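Side-chain contacts in extracellular ligand-binding receptor (Desulfohalobium retbaense DSM 5692, PDB 5ERE), which probably serves as a solute-sensing receptor of the leucine-binding protein family, holding 2-oxo-4-methylpentanoic acid in its periplasmic-binding part and cytosine in its sensor part: residues S12-E15 and D16-V19; E20-R23 and A24-A28; P252-F255 and G256-Y260. All coordinates share one frame; numbering follows the deposited sequence.

Interactions 1 and 2 follow one another along helix 15-32, and interaction 3 forms the start of helix 254-271 packed beside it. Centres of interactions 2 and 3 lie about 8 Å apart, and that of interaction 1 lies about 13 Å from either. The Glu20 carboxylate ties the helices together, probably accepting hydrogen bonds from Gly256 N at OE2 (2.9 Å) and from Gly253 N at OE1 (3.1 Å), while Ala24 CB packs on Gly256 O. Nearer the pocket, Ile17 CG2 rests 3.5 Å from Phe255 CG. Phe14 of interaction 1 and Phe255 of interaction 3 both line the pocket for 2-oxo-4-methylpentanoic acid; interaction 2 lies farther along the helix, the Gln21 side chain being about 6 Å from the ligand.

Interaction 1: S12-E15 and D16-V19; sequences SAFE and DIAV
Phe14 and Glu15 meet Ala18 and Val19 in a local helix-start contact, where the loop after strand 3-8 winds into helix 15-32. Phe14 occupies the N-cap position, and its carbonyl opens the helical ladder: Ala18 N donates to Phe14 O at 3.0 Å in a nearly straight bond (168° at the hydrogen). The next rung runs from Val19 N to Glu15 O, 2.9 Å. Ahead of the helix, a type I turn spans Ser12 to Glu15, and inside it Ser12 OG accepts from Phe14 N at 2.9 Å. This is an ST turn, for which serine's short hydroxyl arm is well suited.

A water fastens the loop to the first helical turn, donating to Ala13 O at 2.7 Å and to Asp16 OD1 at 2.6 Å. Asp16 holds its carboxylate there with CG lodged between the backbone N and the carbonyl carbon (chi1 74°), while OD2 makes a salt bridge to Arg214. An acidic residue at this end of a helix would also be expected to interact well with the positive end of the dipole.

Ala13 CB sits 4.1 Å above the centre of the Phe14 ring plane, covering one face, and Ile17 CD1 reaches Phe14 CB at 4.2 Å. Small Ala18 fits against the loop, touching Phe10.

Phe14 itself belongs to the 2-oxo-4-methylpentanoic acid pocket. Its side chain also touches Pro162 and Glu189, from loops following strands 154-160 and 181-185 of the mixed sheet. The turn thus lies where helix 15-32, flanking the parallel sheet, faces the other lobe of the bilobed periplasmic-binding fold.

Interaction 2: E20-R23 and A24-A28; sequences EQQR and AVELA
Ala24 meets Glu20 one turn back along helix 15-32, its N donating to Glu20 O at 2.9 Å. The same step repeats along the helix. Ala24's methyl is small enough to lie between neighbouring helices, and it touches Phe240.

Val25 continues the ladder, with its N bonded to Gln21 O at 3.0 Å. Its CG1 stands anti to the backbone N (chi1 164°), which leaves CG2 beside that nitrogen and only 3.2 Å from Gln21 O, so the branch lies alongside the acceptor of its own backbone bond and may partly screen it. The buried side chain packs against Ile38 and Phe40 of strand 37-42.

Glu26 lies on the exposed side of the helix. The backbone N reaches Gln22 O at 3.1 Å, and CG, anti to the carbonyl carbon (chi1 -63°), settles 3.2 Å from the same Gln22 O. The chain then bends, bringing OE2 to 4.2 Å from Gln22 CG. This is a loose brush of a carboxylate against methylene, suited to two polar residues at the helix exterior.

Leu27 N donates to Arg23 O at 3.0 Å. The Arg23 chain runs extended from CG to NE, and its length lets it lie against Phe244, Tyr248 and Leu250, whereas Leu27 touches Arg247. Last comes Ala28, whose N bonds to Ala24 O.

The helix is the crossover of the beta-alpha-beta unit formed with strands 3-8 and 37-42. Like Val25, Gln22 and Glu26 lean on Phe40 of strand 37-42, Ala28 and Val25 meet Cys263 of helix 254-271, and Arg23, Ala24 and Leu27 adjoin helix 239-248.

Interaction 3: P252-F255 and G256-Y260; sequences PGFF and GVEAY. With COI (2-oxo-4-methylpentanoic acid), chain B.
Gly253 O and Val257 N, joined at 3.2 Å, begin the first turn of helix 254-271 in the periplasmic-binding domain, with Gly253 as N-cap. Glu258 N to Phe254 O and Ala259 N to Phe255 O carry the helix on. Gly256, lacking a side chain, permits the Pro252 ring to lie close to the first turn.

Phe254 and Glu258 form the main side-chain pair. A CH-pi contact places Glu258 CB 4.1 Å from the Phe254 ring centroid, 25° off its normal. The extended glutamate chain then carries its carboxylate past the rim, OE1 coming 3.3 Å from Phe254 CE2, with the two planes 58° apart. This buried carboxylate is well satisfied: Gly93 N bonds to OE1, Thr109 OG1 to OE2, and a water donates to OE1 (2.7 Å) and to Phe255 O (2.7 Å), linking side chain and helix backbone.

The rings pack edge on face, Phe254 CD2 lying 3.7 Å above the centre of the Phe255 ring plane. A large flat residue suits this pocket wall: held so, Phe255 presents its edge to the ligand, CE1 standing 3.4 Å from keto oxygen O3 of 2-oxo-4-methylpentanoic acid.

Interaction 1: S12-E15 and D16-V19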
loop_
_atom_site.group_PDB
_atom_site.type_symbol
_atom_site.label_atom_id
_atom_site.label_comp_id
_atom_site.label_asym_id
_atom_site.label_seq_id
_atom_site.Cartn_x
_atom_site.Cartn_y
_atom_site.Cartn_z
ATOM N N SER A 12 16.492 22.816 -15.395
ATOM C CA SER A 12 16.835 21.684 -14.562
ATOM C C SER A 12 16.811 20.408 -15.400
ATOM O O SER A 12 16.417 20.432 -16.580
ATOM C CB SER A 12 15.873 21.564 -13.370
ATOM O OG SER A 12 14.783 20.700 -13.645
ATOM N N ALA A 13 17.254 19.306 -14.785
ATOM C CA ALA A 13 17.160 17.969 -15.396
ATOM C C ALA A 13 15.689 17.526 -15.682
ATOM O O ALA A 13 15.434 16.585 -16.449
ATOM C CB ALA A 13 17.827 16.975 -14.501
ATOM N N PHE A 14 14.736 18.183 -15.029
ATOM C CA PHE A 14 13.320 17.779 -15.132
ATOM C C PHE A 14 12.513 18.743 -16.002
ATOM O O PHE A 14 11.284 18.894 -15.859
ATOM C CB PHE A 14 12.769 17.622 -13.713
ATOM C CG PHE A 14 13.712 16.832 -12.829
ATOM C CD1 PHE A 14 13.928 15.491 -13.091
ATOM C CD2 PHE A 14 14.405 17.437 -11.775
ATOM C CE1 PHE A 14 14.820 14.738 -12.309
ATOM C CE2 PHE A 14 15.318 16.688 -10.981
ATOM C CZ PHE A 14 15.510 15.344 -11.249
ATOM N N GLU A 15 13.222 19.336 -16.958
ATOM C CA GLU A 15 12.646 20.224 -17.963
ATOM C C GLU A 15 11.411 19.599 -18.609
ATOM O O GLU A 15 10.386 20.270 -18.732
ATOM C CB GLU A 15 13.685 20.569 -19.044
ATOM C CG GLU A 15 13.249 21.666 -20.019
ATOM C CD GLU A 15 14.369 22.107 -20.944
ATOM O OE1 GLU A 15 15.234 21.265 -21.282
ATOM O OE2 GLU A 15 14.382 23.301 -21.321
ATOM N N ASP A 16 11.497 18.312 -18.960
ATOM C CA ASP A 16 10.437 17.630 -19.685
ATOM C C ASP A 16 9.162 17.508 -18.846
ATOM O O ASP A 16 8.065 17.660 -19.369
ATOM C CB ASP A 16 10.895 16.245 -20.174
ATOM C CG ASP A 16 10.979 15.202 -19.049
ATOM O OD1 ASP A 16 11.691 15.441 -18.041
ATOM O OD2 ASP A 16 10.335 14.132 -19.170
ATOM N N ILE A 17 9.319 17.252 -17.559
ATOM C CA ILE A 17 8.196 17.175 -16.628
ATOM C C ILE A 17 7.552 18.557 -16.508
ATOM O O ILE A 17 6.320 18.706 -16.584
ATOM C CB ILE A 17 8.675 16.646 -15.260
ATOM C CG1 ILE A 17 8.919 15.129 -15.362
ATOM C CG2 ILE A 17 7.688 16.972 -14.104
ATOM C CD1 ILE A 17 9.866 14.594 -14.294
ATOM N N ALA A 18 8.406 19.562 -16.376
ATOM C CA ALA A 18 7.965 20.936 -16.291
ATOM C C ALA A 18 7.155 21.341 -17.516
ATOM O O ALA A 18 6.125 21.945 -17.352
ATOM C CB ALA A 18 9.133 21.879 -16.123
ATOM N N VAL A 19 7.602 21.000 -18.725
ATOM C CA VAL A 19 6.876 21.356 -19.934
ATOM C C VAL A 19 5.560 20.587 -20.026
ATOM O O VAL A 19 4.569 21.129 -20.498
ATOM C CB VAL A 19 7.717 21.101 -21.226
ATOM C CG1 VAL A 19 6.875 21.212 -22.483
ATOM C CG2 VAL A 19 8.894 22.085 -21.316
HETATM O O HOH W 1 13.974 16.566 -18.677
#

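Interaction 2: E20-R23 and A24-A28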
loop_
_atom_site.group_PDB
_atom_site.type_symbol
_atom_site.label_atom_id
_atom_site.label_comp_id
_atom_site.label_asym_id
_atom_site.label_seq_id
_atom_site.Cartn_x
_atom_site.Cartn_y
_atom_site.Cartn_z
ATOM N N GLU A 20 5.564 19.338 -19.580
ATOM C CA GLU A 20 4.370 18.534 -19.511
ATOM C C GLU A 20 3.314 19.196 -18.612
ATOM O O GLU A 20 2.138 19.328 -18.970
ATOM C CB GLU A 20 4.722 17.141 -18.990
ATOM C CG GLU A 20 3.501 16.224 -18.899
ATOM C CD GLU A 20 3.853 14.784 -18.633
ATOM O OE1 GLU A 20 4.400 14.109 -19.541
ATOM O OE2 GLU A 20 3.573 14.326 -17.516
ATOM N N GLN A 21 3.751 19.633 -17.443
ATOM C CA GLN A 21 2.860 20.257 -16.481
ATOM C C GLN A 21 2.295 21.562 -17.048
ATOM O O GLN A 21 1.109 21.837 -16.879
ATOM C CB GLN A 21 3.576 20.497 -15.161
ATOM C CG GLN A 21 3.942 19.228 -14.444
ATOM C CD GLN A 21 4.910 19.466 -13.271
ATOM O OE1 GLN A 21 5.894 20.188 -13.403
ATOM N NE2 GLN A 21 4.605 18.892 -12.132
ATOM N N GLN A 22 3.141 22.352 -17.702
ATOM C CA GLN A 22 2.733 23.595 -18.341
ATOM C C GLN A 22 1.692 23.351 -19.404
ATOM O O GLN A 22 0.677 24.041 -19.440
ATOM C CB GLN A 22 3.932 24.285 -18.957
ATOM C CG GLN A 22 3.661 25.523 -19.811
ATOM C CD GLN A 22 4.809 25.769 -20.778
ATOM O OE1 GLN A 22 5.726 26.516 -20.477
ATOM N NE2 GLN A 22 4.775 25.101 -21.946
ATOM N N ARG A 23 1.968 22.399 -20.287
ATOM C CA ARG A 23 0.997 21.962 -21.276
ATOM C C ARG A 23 -0.345 21.552 -20.690
ATOM O O ARG A 23 -1.423 21.960 -21.197
ATOM C CB ARG A 23 1.604 20.790 -22.045
ATOM C CG ARG A 23 2.676 21.242 -22.971
ATOM C CD ARG A 23 3.365 20.047 -23.643
ATOM N NE ARG A 23 4.294 20.495 -24.663
ATOM C CZ ARG A 23 5.110 19.681 -25.330
ATOM N NH1 ARG A 23 5.129 18.389 -25.067
ATOM N NH2 ARG A 23 5.910 20.165 -26.253
ATOM N N ALA A 24 -0.312 20.751 -19.617
ATOM C CA ALA A 24 -1.557 20.242 -19.083
ATOM C C ALA A 24 -2.391 21.373 -18.440
ATOM O O ALA A 24 -3.610 21.397 -18.559
ATOM C CB ALA A 24 -1.303 19.170 -18.130
ATOM N N VAL A 25 -1.706 22.322 -17.809
ATOM C CA VAL A 25 -2.329 23.459 -17.161
ATOM C C VAL A 25 -3.003 24.363 -18.170
ATOM O O VAL A 25 -4.107 24.847 -17.925
ATOM C CB VAL A 25 -1.305 24.245 -16.366
ATOM C CG1 VAL A 25 -1.805 25.622 -16.011
ATOM C CG2 VAL A 25 -0.985 23.475 -15.116
ATOM N N GLU A 26 -2.336 24.588 -19.292
ATOM C CA GLU A 26 -2.864 25.475 -20.302
ATOM C C GLU A 26 -4.021 24.818 -21.003
ATOM O O GLU A 26 -5.009 25.487 -21.277
ATOM C CB GLU A 26 -1.804 25.902 -21.296
ATOM C CG GLU A 26 -0.704 26.700 -20.599
ATOM C CD GLU A 26 -0.188 27.853 -21.405
ATOM O OE1 GLU A 26 -0.812 28.937 -21.329
ATOM O OE2 GLU A 26 0.842 27.671 -22.092
ATOM N N LEU A 27 -3.930 23.515 -21.248
ATOM C CA LEU A 27 -5.045 22.792 -21.864
ATOM C C LEU A 27 -6.313 22.813 -20.970
ATOM O O LEU A 27 -7.444 23.045 -21.437
ATOM C CB LEU A 27 -4.602 21.368 -22.165
ATOM C CG LEU A 27 -5.578 20.487 -22.929
ATOM C CD1 LEU A 27 -5.757 21.010 -24.330
ATOM C CD2 LEU A 27 -5.007 19.109 -22.982
ATOM N N ALA A 28 -6.094 22.605 -19.676
ATOM C CA ALA A 28 -7.128 22.577 -18.657
ATOM C C ALA A 28 -7.851 23.929 -18.524
ATOM O O ALA A 28 -9.076 23.986 -18.334
ATOM C CB ALA A 28 -6.518 22.182 -17.339
#

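Interaction 3: P252-F255 and G256-Y260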
loop_
_atom_site.group_PDB
_atom_site.type_symbol
_atom_site.label_atom_id
_atom_site.label_comp_id
_atom_site.label_asym_id
_atom_site.label_seq_id
_atom_site.Cartn_x
_atom_site.Cartn_y
_atom_site.Cartn_z
ATOM N N PRO A 252 0.410 12.297 -22.150
ATOM C CA PRO A 252 0.874 12.897 -20.901
ATOM C C PRO A 252 1.171 11.834 -19.870
ATOM O O PRO A 252 0.399 10.884 -19.773
ATOM C CB PRO A 252 -0.316 13.751 -20.477
ATOM C CG PRO A 252 -1.516 13.008 -21.021
ATOM C CD PRO A 252 -1.059 12.233 -22.227
ATOM N N GLY A 253 2.254 11.971 -19.114
ATOM C CA GLY A 253 2.483 11.082 -17.996
ATOM C C GLY A 253 1.852 11.589 -16.709
ATOM O O GLY A 253 0.962 12.426 -16.736
ATOM N N PHE A 254 2.342 11.087 -15.583
ATOM C CA PHE A 254 1.746 11.368 -14.283
ATOM C C PHE A 254 1.602 12.846 -14.020
ATOM O O PHE A 254 0.579 13.313 -13.473
ATOM C CB PHE A 254 2.588 10.775 -13.130
ATOM C CG PHE A 254 2.243 11.369 -11.820
ATOM C CD1 PHE A 254 1.112 10.944 -11.153
ATOM C CD2 PHE A 254 2.988 12.406 -11.296
ATOM C CE1 PHE A 254 0.726 11.533 -9.959
ATOM C CE2 PHE A 254 2.613 13.003 -10.109
ATOM C CZ PHE A 254 1.479 12.565 -9.443
ATOM N N PHE A 255 2.639 13.594 -14.360
ATOM C CA PHE A 255 2.661 14.981 -13.937
ATOM C C PHE A 255 1.630 15.828 -14.672
ATOM O O PHE A 255 1.028 16.689 -14.067
ATOM C CB PHE A 255 4.036 15.562 -14.130
ATOM C CG PHE A 255 5.091 14.829 -13.350
ATOM C CD1 PHE A 255 5.371 15.191 -12.047
ATOM C CD2 PHE A 255 5.778 13.751 -13.921
ATOM C CE1 PHE A 255 6.348 14.514 -11.297
ATOM C CE2 PHE A 255 6.757 13.058 -13.168
ATOM C CZ PHE A 255 7.032 13.448 -11.856
ATOM N N GLY A 256 1.476 15.597 -15.970
ATOM C CA GLY A 256 0.385 16.193 -16.728
ATOM C C GLY A 256 -0.981 15.855 -16.149
ATOM O O GLY A 256 -1.819 16.738 -15.951
ATOM N N VAL A 257 -1.211 14.574 -15.888
ATOM C CA VAL A 257 -2.500 14.098 -15.380
ATOM C C VAL A 257 -2.812 14.776 -14.047
ATOM O O VAL A 257 -3.927 15.280 -13.819
ATOM C CB VAL A 257 -2.495 12.552 -15.201
ATOM C CG1 VAL A 257 -3.747 12.058 -14.424
ATOM C CG2 VAL A 257 -2.367 11.862 -16.534
ATOM N N GLU A 258 -1.821 14.790 -13.173
ATOM C CA GLU A 258 -1.938 15.437 -11.887
ATOM C C GLU A 258 -2.218 16.933 -11.998
ATOM O O GLU A 258 -2.994 17.495 -11.221
ATOM C CB GLU A 258 -0.637 15.244 -11.066
ATOM C CG GLU A 258 -0.692 15.887 -9.688
ATOM C CD GLU A 258 0.661 15.809 -8.929
ATOM O OE1 GLU A 258 1.712 16.172 -9.531
ATOM O OE2 GLU A 258 0.643 15.399 -7.742
ATOM N N ALA A 259 -1.504 17.584 -12.898
ATOM C CA ALA A 259 -1.609 19.009 -13.044
ATOM C C ALA A 259 -2.993 19.356 -13.644
ATOM O O ALA A 259 -3.593 20.346 -13.248
ATOM C CB ALA A 259 -0.506 19.545 -13.895
ATOM N N TYR A 260 -3.511 18.509 -14.532
ATOM C CA TYR A 260 -4.840 18.692 -15.065
ATOM C C TYR A 260 -5.901 18.619 -13.949
ATOM O O TYR A 260 -6.827 19.441 -13.918
ATOM C CB TYR A 260 -5.156 17.639 -16.164
ATOM C CG TYR A 260 -6.556 17.736 -16.697
ATOM C CD1 TYR A 260 -6.858 18.612 -17.732
ATOM C CD2 TYR A 260 -7.591 16.960 -16.163
ATOM C CE1 TYR A 260 -8.175 18.726 -18.234
ATOM C CE2 TYR A 260 -8.904 17.068 -16.656
ATOM C CZ TYR A 260 -9.180 17.944 -17.688
ATOM O OH TYR A 260 -10.463 18.041 -18.194
HETATM C C1 COI B . 8.938 14.556 -6.539
HETATM O O1 COI B . 9.647 15.382 -5.906
HETATM O O2 COI B . 8.145 13.772 -5.960
HETATM C C2 COI B . 9.009 14.563 -8.028
HETATM O O3 COI B . 8.366 13.758 -8.675
HETATM C C3 COI B . 9.879 15.636 -8.637
HETATM C C4 COI B . 10.008 15.423 -10.103
HETATM C C5 COI B . 10.335 16.763 -10.726
HETATM C C6 COI B . 11.118 14.393 -10.261
HETATM O O HOH W 2 2.241 17.512 -11.786
#